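PDB 4BQ2: B-agarase from Saccharophagus degradans, which catalyses the hydrolysis of agarose as a family 50 exo-beta-agarase, most likely releasing neoagarobiose from chain ends by cleaving beta-1,4 linkages. Local coordinates for residues A[260-264]-A[595-599]; A[598-604]-A[621-627]; A[609-615]-A[638-644]. All coordinates share one frame; numbering follows the deposited sequence.

Contact 1: residues A[260-264]-A[595-599]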
loop_
_atom_site.group_PDB
_atom_site.type_symbol
_atom_site.label_atom_id
_atom_site.label_comp_id
_atom_site.label_asym_id
_atom_site.label_seq_id
_atom_site.Cartn_x
_atom_site.Cartn_y
_atom_site.Cartn_z
ATOM N N GLY A 260 30.266 5.089 14.161
ATOM C CA GLY A 260 29.983 3.672 14.384
ATOM C C GLY A 260 28.509 3.283 14.209
ATOM O O GLY A 260 28.148 2.110 14.424
ATOM N N TYR A 261 27.655 4.241 13.820
ATOM C CA TYR A 261 26.241 3.951 13.545
ATOM C C TYR A 261 25.813 4.733 12.332
ATOM O O TYR A 261 26.411 5.770 12.032
ATOM C CB TYR A 261 25.345 4.375 14.738
ATOM C CG TYR A 261 25.755 3.651 15.978
ATOM C CD1 TYR A 261 25.213 2.392 16.281
ATOM C CD2 TYR A 261 26.719 4.210 16.841
ATOM C CE1 TYR A 261 25.608 1.710 17.419
ATOM C CE2 TYR A 261 27.108 3.532 17.977
ATOM C CZ TYR A 261 26.569 2.294 18.253
ATOM O OH TYR A 261 26.993 1.650 19.399
ATOM N N PHE A 262 24.747 4.285 11.672
ATOM C CA PHE A 262 24.161 5.093 10.582
ATOM C C PHE A 262 23.638 6.431 11.120
ATOM O O PHE A 262 23.058 6.464 12.188
ATOM C CB PHE A 262 23.034 4.350 9.863
ATOM C CG PHE A 262 23.533 3.299 8.910
ATOM C CD1 PHE A 262 23.805 2.018 9.362
ATOM C CD2 PHE A 262 23.794 3.617 7.588
ATOM C CE1 PHE A 262 24.315 1.038 8.479
ATOM C CE2 PHE A 262 24.322 2.670 6.696
ATOM C CZ PHE A 262 24.579 1.360 7.145
ATOM N N ARG A 263 23.841 7.516 10.370
ATOM C CA ARG A 263 23.420 8.853 10.816
ATOM C C ARG A 263 23.078 9.706 9.621
ATOM O O ARG A 263 23.265 9.263 8.499
ATOM C CB ARG A 263 24.520 9.528 11.689
ATOM C CG ARG A 263 25.818 9.734 10.943
ATOM C CD ARG A 263 26.936 10.288 11.852
ATOM N NE ARG A 263 28.063 10.622 10.993
ATOM C CZ ARG A 263 28.218 11.792 10.381
ATOM N NH1 ARG A 263 27.328 12.756 10.563
ATOM N NH2 ARG A 263 29.289 11.999 9.610
ATOM N N THR A 264 22.573 10.922 9.842
ATOM C CA THR A 264 22.200 11.788 8.697
ATOM C C THR A 264 23.160 12.972 8.556
ATOM O O THR A 264 23.763 13.462 9.558
ATOM C CB THR A 264 20.778 12.357 8.825
ATOM O OG1 THR A 264 20.711 13.226 9.969
ATOM C CG2 THR A 264 19.730 11.246 8.951
ATOM N N PRO A 595 19.749 4.236 22.110
ATOM C CA PRO A 595 20.173 5.622 22.024
ATOM C C PRO A 595 21.033 5.983 20.810
ATOM O O PRO A 595 21.133 7.180 20.479
ATOM C CB PRO A 595 20.965 5.818 23.310
ATOM C CG PRO A 595 21.521 4.464 23.621
ATOM C CD PRO A 595 20.373 3.538 23.257
ATOM N N ASN A 596 21.673 4.987 20.189
ATOM C CA ASN A 596 22.556 5.215 19.063
ATOM C C ASN A 596 21.848 5.260 17.698
ATOM O O ASN A 596 22.442 5.715 16.724
ATOM C CB ASN A 596 23.619 4.127 19.011
ATOM C CG ASN A 596 24.427 4.020 20.292
ATOM O OD1 ASN A 596 24.373 2.997 21.014
ATOM N ND2 ASN A 596 25.138 5.064 20.608
ATOM N N HIS A 597 20.598 4.791 17.632
ATOM C CA HIS A 597 19.969 4.515 16.339
ATOM C C HIS A 597 18.954 5.556 15.916
ATOM O O HIS A 597 18.284 6.145 16.761
ATOM C CB HIS A 597 19.360 3.106 16.349
ATOM C CG HIS A 597 20.409 2.048 16.317
ATOM N ND1 HIS A 597 21.024 1.574 17.457
ATOM C CD2 HIS A 597 20.975 1.393 15.278
ATOM C CE1 HIS A 597 21.943 0.683 17.115
ATOM N NE2 HIS A 597 21.913 0.539 15.800
ATOM N N LEU A 598 18.906 5.809 14.604
ATOM C CA LEU A 598 17.950 6.769 14.019
ATOM C C LEU A 598 16.523 6.303 14.203
ATOM O O LEU A 598 16.212 5.094 14.040
ATOM C CB LEU A 598 18.208 6.911 12.519
ATOM C CG LEU A 598 19.588 7.427 12.161
ATOM C CD1 LEU A 598 19.801 7.299 10.657
ATOM C CD2 LEU A 598 19.675 8.874 12.623
ATOM N N TYR A 599 15.652 7.237 14.574
ATOM C CA TYR A 599 14.248 6.920 14.668
ATOM C C TYR A 599 13.626 7.450 13.380
ATOM O O TYR A 599 13.796 8.611 13.029
ATOM C CB TYR A 599 13.605 7.560 15.924
ATOM C CG TYR A 599 12.099 7.702 15.853
ATOM C CD1 TYR A 599 11.286 6.623 15.480
ATOM C CD2 TYR A 599 11.484 8.901 16.212
ATOM C CE1 TYR A 599 9.912 6.751 15.411
ATOM C CE2 TYR A 599 10.115 9.059 16.150
ATOM C CZ TYR A 599 9.332 7.989 15.737
ATOM O OH TYR A 599 7.977 8.148 15.695
HETATM O O HOH W 1 21.079 4.431 13.084
HETATM O O HOH W 2 22.691 7.581 14.731
#
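Tyr261 and Asn596 form a ring-on-amide stack that, with a leucine and two bridging waters, joins the lead-in to a beta hairpin with the start of a barrel strand. The catalytic module has the (beta/alpha)8 barrel expected of family 50. Residues 263-267 and 270-274 make an antiparallel hairpin ahead of barrel strand 280-287, and 595-599 carries the chain from helix 565-593 into strand 598-599, so the contact lies at the end of the barrel where its strands begin. The amide group of Asn596 lies nearly parallel to the Tyr261 ring, the planes 4° apart. Its CB is centred over the same face, 3.4 Å from the ring centroid, in a CH-pi contact. Having CG beside the backbone N (chi1 -57°) lets Asn596 lay both CB and amide along the ring. His597 meets the tyrosine differently: the edge of Tyr261 is directed at the imidazole face in an offset edge-to-face pair, with planes at 77° and centroids 5.2 Å apart. The NE2 atom of His597 is held by the carbonyl of Ser480, which should limit rotation of this imidazole. Two waters bridge the backbones at the carbonyl of Phe262. One donates to Phe262 O and accepts from Leu598 N, at 3.0 Å in each case; the second donates to both Phe262 O and Asn596 O. Beyond these waters Leu598 packs against the backbone and side chains leading into the hairpin, where it also touches Leu273. Its CG rests 3.6 Å from Phe262 O, while its CD1 branch lies 3.9 Å from Arg263 CA and 4.3 Å from Thr264 CG2.

Contact 2: residues A[598-604]-A[621-627]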
loop_
_atom_site.group_PDB
_atom_site.type_symbol
_atom_site.label_atom_id
_atom_site.label_comp_id
_atom_site.label_asym_id
_atom_site.label_seq_id
_atom_site.Cartn_x
_atom_site.Cartn_y
_atom_site.Cartn_z
ATOM N N LEU A 598 18.906 5.809 14.604
ATOM C CA LEU A 598 17.950 6.769 14.019
ATOM C C LEU A 598 16.523 6.303 14.203
ATOM O O LEU A 598 16.212 5.094 14.040
ATOM C CB LEU A 598 18.208 6.911 12.519
ATOM C CG LEU A 598 19.588 7.427 12.161
ATOM C CD1 LEU A 598 19.801 7.299 10.657
ATOM C CD2 LEU A 598 19.675 8.874 12.623
ATOM N N TYR A 599 15.652 7.237 14.574
ATOM C CA TYR A 599 14.248 6.920 14.668
ATOM C C TYR A 599 13.626 7.450 13.380
ATOM O O TYR A 599 13.796 8.611 13.029
ATOM C CB TYR A 599 13.605 7.560 15.924
ATOM C CG TYR A 599 12.099 7.702 15.853
ATOM C CD1 TYR A 599 11.286 6.623 15.480
ATOM C CD2 TYR A 599 11.484 8.901 16.212
ATOM C CE1 TYR A 599 9.912 6.751 15.411
ATOM C CE2 TYR A 599 10.115 9.059 16.150
ATOM C CZ TYR A 599 9.332 7.989 15.737
ATOM O OH TYR A 599 7.977 8.148 15.695
ATOM N N LEU A 600 12.885 6.601 12.692
ATOM C CA LEU A 600 12.480 6.883 11.315
ATOM C C LEU A 600 11.005 7.239 11.134
ATOM O O LEU A 600 10.480 7.151 10.021
ATOM C CB LEU A 600 12.855 5.694 10.419
ATOM C CG LEU A 600 14.320 5.229 10.493
ATOM C CD1 LEU A 600 14.420 3.891 9.776
ATOM C CD2 LEU A 600 15.298 6.261 9.895
ATOM N N GLY A 601 10.313 7.636 12.196
ATOM C CA GLY A 601 8.925 8.121 11.993
ATOM C C GLY A 601 7.881 7.015 11.853
ATOM O O GLY A 601 8.119 5.901 12.305
ATOM N N ALA A 602 6.745 7.312 11.205
ATOM C CA ALA A 602 5.562 6.465 11.316
ATOM C C ALA A 602 4.950 6.141 9.965
ATOM O O ALA A 602 3.812 5.623 9.896
ATOM C CB ALA A 602 4.522 7.113 12.252
ATOM N N ARG A 603 5.712 6.431 8.900
ATOM C CA ARG A 603 5.334 6.043 7.531
ATOM C C ARG A 603 3.970 6.611 7.097
ATOM O O ARG A 603 2.936 5.894 7.068
ATOM C CB ARG A 603 5.402 4.499 7.387
ATOM C CG ARG A 603 6.704 3.945 7.989
ATOM C CD ARG A 603 6.654 2.417 8.206
ATOM N NE ARG A 603 6.450 1.675 6.955
ATOM C CZ ARG A 603 7.411 1.430 6.047
ATOM N NH1 ARG A 603 8.670 1.860 6.222
ATOM N NH2 ARG A 603 7.119 0.719 4.966
ATOM N N PHE A 604 3.982 7.880 6.714
ATOM C CA PHE A 604 2.732 8.591 6.372
ATOM C C PHE A 604 2.285 8.234 4.961
ATOM O O PHE A 604 3.057 8.382 3.997
ATOM C CB PHE A 604 2.963 10.114 6.381
ATOM C CG PHE A 604 3.364 10.687 7.707
ATOM C CD1 PHE A 604 2.611 10.442 8.853
ATOM C CD2 PHE A 604 4.462 11.542 7.795
ATOM C CE1 PHE A 604 2.958 11.016 10.066
ATOM C CE2 PHE A 604 4.816 12.121 9.001
ATOM C CZ PHE A 604 4.049 11.870 10.138
ATOM N N ALA A 621 11.423 12.820 14.869
ATOM C CA ALA A 621 12.065 11.796 14.043
ATOM C C ALA A 621 13.379 12.313 13.482
ATOM O O ALA A 621 13.472 13.484 13.080
ATOM C CB ALA A 621 11.146 11.388 12.916
ATOM N N ASP A 622 14.399 11.451 13.477
ATOM C CA ASP A 622 15.665 11.752 12.791
ATOM C C ASP A 622 15.425 11.860 11.297
ATOM O O ASP A 622 16.027 12.677 10.626
ATOM C CB ASP A 622 16.694 10.665 13.084
ATOM C CG ASP A 622 17.045 10.585 14.576
ATOM O OD1 ASP A 622 17.750 11.481 15.073
ATOM O OD2 ASP A 622 16.576 9.665 15.263
ATOM N N VAL A 623 14.545 11.001 10.781
ATOM C CA VAL A 623 14.247 10.947 9.351
ATOM C C VAL A 623 12.703 10.790 9.260
ATOM O O VAL A 623 12.145 9.918 9.932
ATOM C CB VAL A 623 14.919 9.728 8.673
ATOM C CG1 VAL A 623 14.569 9.691 7.195
ATOM C CG2 VAL A 623 16.434 9.769 8.800
ATOM N N VAL A 624 12.029 11.629 8.464
ATOM C CA VAL A 624 10.575 11.548 8.310
ATOM C C VAL A 624 10.225 10.562 7.189
ATOM O O VAL A 624 10.744 10.683 6.055
ATOM C CB VAL A 624 9.955 12.937 8.001
ATOM C CG1 VAL A 624 8.438 12.821 7.958
ATOM C CG2 VAL A 624 10.345 13.951 9.091
ATOM N N SER A 625 9.357 9.584 7.472
ATOM C CA SER A 625 9.028 8.552 6.444
ATOM C C SER A 625 7.648 8.746 5.858
ATOM O O SER A 625 6.687 9.071 6.587
ATOM C CB SER A 625 9.113 7.136 7.023
ATOM O OG SER A 625 8.502 7.114 8.286
ATOM N N TYR A 626 7.564 8.528 4.553
ATOM C CA TYR A 626 6.313 8.624 3.792
ATOM C C TYR A 626 6.209 7.372 2.912
ATOM O O TYR A 626 7.207 6.928 2.329
ATOM C CB TYR A 626 6.327 9.834 2.849
ATOM C CG TYR A 626 6.690 11.180 3.494
ATOM C CD1 TYR A 626 5.702 11.987 4.079
ATOM C CD2 TYR A 626 8.017 11.624 3.532
ATOM C CE1 TYR A 626 6.019 13.222 4.673
ATOM C CE2 TYR A 626 8.354 12.857 4.121
ATOM C CZ TYR A 626 7.353 13.641 4.691
ATOM O OH TYR A 626 7.678 14.852 5.274
ATOM N N ASN A 627 5.001 6.839 2.789
ATOM C CA ASN A 627 4.695 5.780 1.794
ATOM C C ASN A 627 3.979 6.512 0.646
ATOM O O ASN A 627 2.988 7.177 0.899
ATOM C CB ASN A 627 3.728 4.752 2.409
ATOM C CG ASN A 627 4.370 3.953 3.520
ATOM O OD1 ASN A 627 5.589 4.006 3.687
ATOM N ND2 ASN A 627 3.565 3.246 4.304
HETATM O O HOH W 3 6.852 9.617 9.494
#
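Ser625 of strand 624-627 joins that strand of the (beta/alpha)8 barrel to the irregular chain that follows strand 598-599, where backbone pairing is interrupted. Its OG donates to Leu600 O at 2.6 Å, in the carbonyl plane, and accepts from Arg603 N at 2.9 Å. With chi1 at 44°, OG sits between the backbone N and the carbonyl carbon, directed into the bend at Gly601 and Ala602. Regular pairing is confined to one parallel bridge, Phe604 with Tyr626: Phe604 N donates to Ser625 O (3.0 Å) and Asn627 N to Phe604 O (2.8 Å). Ser625 O has a second donor, a water that also accepts from Ala602 N. At the other end, Asp622 stands in for a backbone acceptor. Its OD2 receives Tyr599 N at 2.7 Å along an almost straight line (175°), using the lone pair turned away from OD1. Tyr599 O accepts weak bonds from Asp622 N and Val623 N. Leu598 CD2 packs on Asp622 CB at this end; further along, Leu600 CD2 lies alongside Val623 CB at 3.7 Å. Asn627 OD1 lies over one face of the Arg603 guanidinium, but their polar ends are held elsewhere. Arg603 NE bonds to Asn490 and NH2 forms a salt bridge with Glu652, while Asn627 ND2 donates to Glu491. The segment 598-604 pairs on its far edge with strand 483-488, and 624-627 adjoins strand 648-652; Phe604 and Tyr626 meet helix 611-620, which connects the two segments.

Contact 3: residues A[609-615]-A[638-644]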
loop_
_atom_site.group_PDB
_atom_site.type_symbol
_atom_site.label_atom_id
_atom_site.label_comp_id
_atom_site.label_asym_id
_atom_site.label_seq_id
_atom_site.Cartn_x
_atom_site.Cartn_y
_atom_site.Cartn_z
ATOM N N MET A 609 -1.482 12.353 5.986
ATOM C CA MET A 609 -0.383 13.264 6.335
ATOM C C MET A 609 -0.776 14.763 6.449
ATOM O O MET A 609 -0.149 15.620 5.791
ATOM C CB MET A 609 0.784 13.083 5.361
ATOM C CG MET A 609 0.390 13.197 3.886
ATOM S SD MET A 609 1.762 12.828 2.759
ATOM C CE MET A 609 2.793 14.304 2.853
ATOM N N PRO A 610 -1.766 15.085 7.290
ATOM C CA PRO A 610 -2.036 16.508 7.527
ATOM C C PRO A 610 -0.761 17.182 8.024
ATOM O O PRO A 610 0.025 16.552 8.769
ATOM C CB PRO A 610 -3.062 16.505 8.661
ATOM C CG PRO A 610 -3.491 15.098 8.862
ATOM C CD PRO A 610 -2.426 14.222 8.281
ATOM N N MET A 611 -0.526 18.418 7.584
ATOM C CA MET A 611 0.732 19.089 7.889
ATOM C C MET A 611 1.044 19.216 9.377
ATOM O O MET A 611 2.198 19.246 9.752
ATOM C CB MET A 611 0.819 20.442 7.183
ATOM C CG MET A 611 2.191 20.718 6.570
ATOM S SD MET A 611 2.889 19.444 5.469
ATOM C CE MET A 611 2.189 19.820 3.863
ATOM N N GLU A 612 0.024 19.291 10.228
ATOM C CA GLU A 612 0.268 19.413 11.651
ATOM C C GLU A 612 1.019 18.181 12.162
ATOM O O GLU A 612 1.869 18.279 13.046
ATOM C CB GLU A 612 -1.045 19.583 12.423
ATOM C CG GLU A 612 -1.726 20.924 12.153
ATOM C CD GLU A 612 -2.727 20.939 11.009
ATOM O OE1 GLU A 612 -2.760 20.007 10.152
ATOM O OE2 GLU A 612 -3.532 21.920 10.987
ATOM N N VAL A 613 0.704 17.029 11.576
ATOM C CA VAL A 613 1.273 15.761 11.982
ATOM C C VAL A 613 2.669 15.599 11.375
ATOM O O VAL A 613 3.597 15.084 12.041
ATOM C CB VAL A 613 0.334 14.611 11.554
ATOM C CG1 VAL A 613 0.946 13.273 11.904
ATOM C CG2 VAL A 613 -0.997 14.749 12.281
ATOM N N VAL A 614 2.827 16.058 10.138
ATOM C CA VAL A 614 4.131 16.023 9.489
ATOM C C VAL A 614 5.121 16.895 10.278
ATOM O O VAL A 614 6.247 16.487 10.531
ATOM C CB VAL A 614 4.069 16.505 8.026
ATOM C CG1 VAL A 614 5.446 16.419 7.410
ATOM C CG2 VAL A 614 3.093 15.656 7.181
ATOM N N LYS A 615 4.689 18.079 10.703
ATOM C CA LYS A 615 5.614 18.981 11.434
ATOM C C LYS A 615 6.010 18.408 12.802
ATOM O O LYS A 615 7.160 18.547 13.243
ATOM C CB LYS A 615 4.992 20.362 11.564
ATOM C CG LYS A 615 5.011 21.111 10.229
ATOM C CD LYS A 615 4.118 22.347 10.268
ATOM C CE LYS A 615 4.432 23.313 9.137
ATOM N NZ LYS A 615 3.447 24.433 9.119
ATOM N N TRP A 638 5.475 17.827 -3.340
ATOM C CA TRP A 638 6.571 17.670 -2.369
ATOM C C TRP A 638 7.282 18.974 -1.986
ATOM O O TRP A 638 8.271 18.944 -1.270
ATOM C CB TRP A 638 7.558 16.552 -2.799
ATOM C CG TRP A 638 6.843 15.193 -2.802
ATOM C CD1 TRP A 638 6.319 14.538 -3.879
ATOM C CD2 TRP A 638 6.538 14.394 -1.649
ATOM N NE1 TRP A 638 5.711 13.345 -3.463
ATOM C CE2 TRP A 638 5.838 13.243 -2.097
ATOM C CE3 TRP A 638 6.824 14.517 -0.284
ATOM C CZ2 TRP A 638 5.411 12.230 -1.213
ATOM C CZ3 TRP A 638 6.379 13.516 0.605
ATOM C CH2 TRP A 638 5.682 12.383 0.131
ATOM N N ALA A 639 6.736 20.114 -2.416
ATOM C CA ALA A 639 7.390 21.415 -2.223
ATOM C C ALA A 639 7.542 21.779 -0.740
ATOM O O ALA A 639 8.497 22.469 -0.365
ATOM C CB ALA A 639 6.603 22.498 -2.967
ATOM N N PHE A 640 6.611 21.307 0.081
ATOM C CA PHE A 640 6.634 21.516 1.528
ATOM C C PHE A 640 7.913 21.026 2.218
ATOM O O PHE A 640 8.284 21.538 3.269
ATOM C CB PHE A 640 5.401 20.884 2.189
ATOM C CG PHE A 640 5.458 19.356 2.289
ATOM C CD1 PHE A 640 6.033 18.729 3.406
ATOM C CD2 PHE A 640 4.959 18.549 1.255
ATOM C CE1 PHE A 640 6.074 17.350 3.497
ATOM C CE2 PHE A 640 5.022 17.162 1.336
ATOM C CZ PHE A 640 5.584 16.564 2.455
ATOM N N LEU A 641 8.582 20.042 1.626
ATOM C CA LEU A 641 9.789 19.437 2.221
ATOM C C LEU A 641 10.879 20.469 2.473
ATOM O O LEU A 641 11.648 20.310 3.405
ATOM C CB LEU A 641 10.387 18.358 1.302
ATOM C CG LEU A 641 9.477 17.117 1.124
ATOM C CD1 LEU A 641 10.116 16.238 0.060
ATOM C CD2 LEU A 641 9.320 16.359 2.436
ATOM N N ALA A 642 10.951 21.479 1.603
ATOM C CA ALA A 642 12.018 22.508 1.678
ATOM C C ALA A 642 11.959 23.309 2.958
ATOM O O ALA A 642 12.997 23.575 3.558
ATOM C CB ALA A 642 11.981 23.449 0.468
ATOM N N GLU A 643 10.759 23.690 3.381
ATOM C CA GLU A 643 10.617 24.428 4.629
ATOM C C GLU A 643 10.976 23.562 5.847
ATOM O O GLU A 643 11.517 24.081 6.832
ATOM C CB GLU A 643 9.199 25.013 4.788
ATOM C CG GLU A 643 8.998 25.804 6.089
ATOM C CD GLU A 643 7.715 25.414 6.835
ATOM O OE1 GLU A 643 7.609 24.255 7.354
ATOM O OE2 GLU A 643 6.792 26.276 6.908
ATOM N N LEU A 644 10.680 22.259 5.802
ATOM C CA LEU A 644 11.037 21.384 6.920
ATOM C C LEU A 644 12.536 21.168 6.968
ATOM O O LEU A 644 13.108 21.106 8.043
ATOM C CB LEU A 644 10.364 20.008 6.770
ATOM C CG LEU A 644 8.852 19.963 6.738
ATOM C CD1 LEU A 644 8.394 18.531 6.496
ATOM C CD2 LEU A 644 8.313 20.466 8.060
#
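Two methionine methyls approach the Phe640 ring from the same side of its plane. Met611 folds back through bends at chi2 (52°) and chi3 (86°), bringing its methyl CE over the ring face near CG, 4.1 Å from the centroid. Its sulfur approaches the same ring obliquely, with SD 3.8 Å from Phe640 CD1, a Met-aromatic contact. Met609 comes obliquely at the other end of the ring, where its CE lies 3.6 Å from Phe640 CZ; the same methyl also touches Trp638 more loosely. The opposite face is backed by Leu641 of the same segment, so the ring is sandwiched. Val614 crosses Phe640 at about a right angle. Its CG1 branch touches Phe640 CE1 and, more closely, Leu644 CD1 at 3.7 Å, thereby joining the ring to the leucine. Leu644 directs its other branch, CD2, at the aliphatic CG of Lys615. Towards the surface, Lys615 NZ and Glu643 OE2 are 4.4 Å apart, near enough for some electrostatic attraction but too far for a salt bridge. Beneath this apolar patch lies Tyr626 of strand 624-627, touched by Met609, Val614, Leu641 and Leu644. The packing of helix 611-620 against the short turn 641-644 and the residues leading into it, over that strand, fits the outer helical layer of a (beta/alpha)8 barrel.

Overall arrangement
The three contacts run from the start of the barrel strands outward to the helical layer. Contacts 1 and 2 share Leu598 and Tyr599, have centres 13 Å apart and touch where Thr264 CG2 meets Val623 CG2 at 3.6 Å. Contacts 2 and 3, with centres 12 Å apart, meet through Tyr626, whose OH lies 3.5 Å from Val614 CG1. Contacts 1 and 3 remain separate, about 9 Å apart at their nearest atoms. A glycerol, probably from the crystallisation liquor, lies about 3 Å from the side chain of Asp622, at the end of contact 2 adjoining contact 1. Arg603 and Asn627, at its other end, lie toward the C-terminal strand ends, where such barrels typically carry active sites.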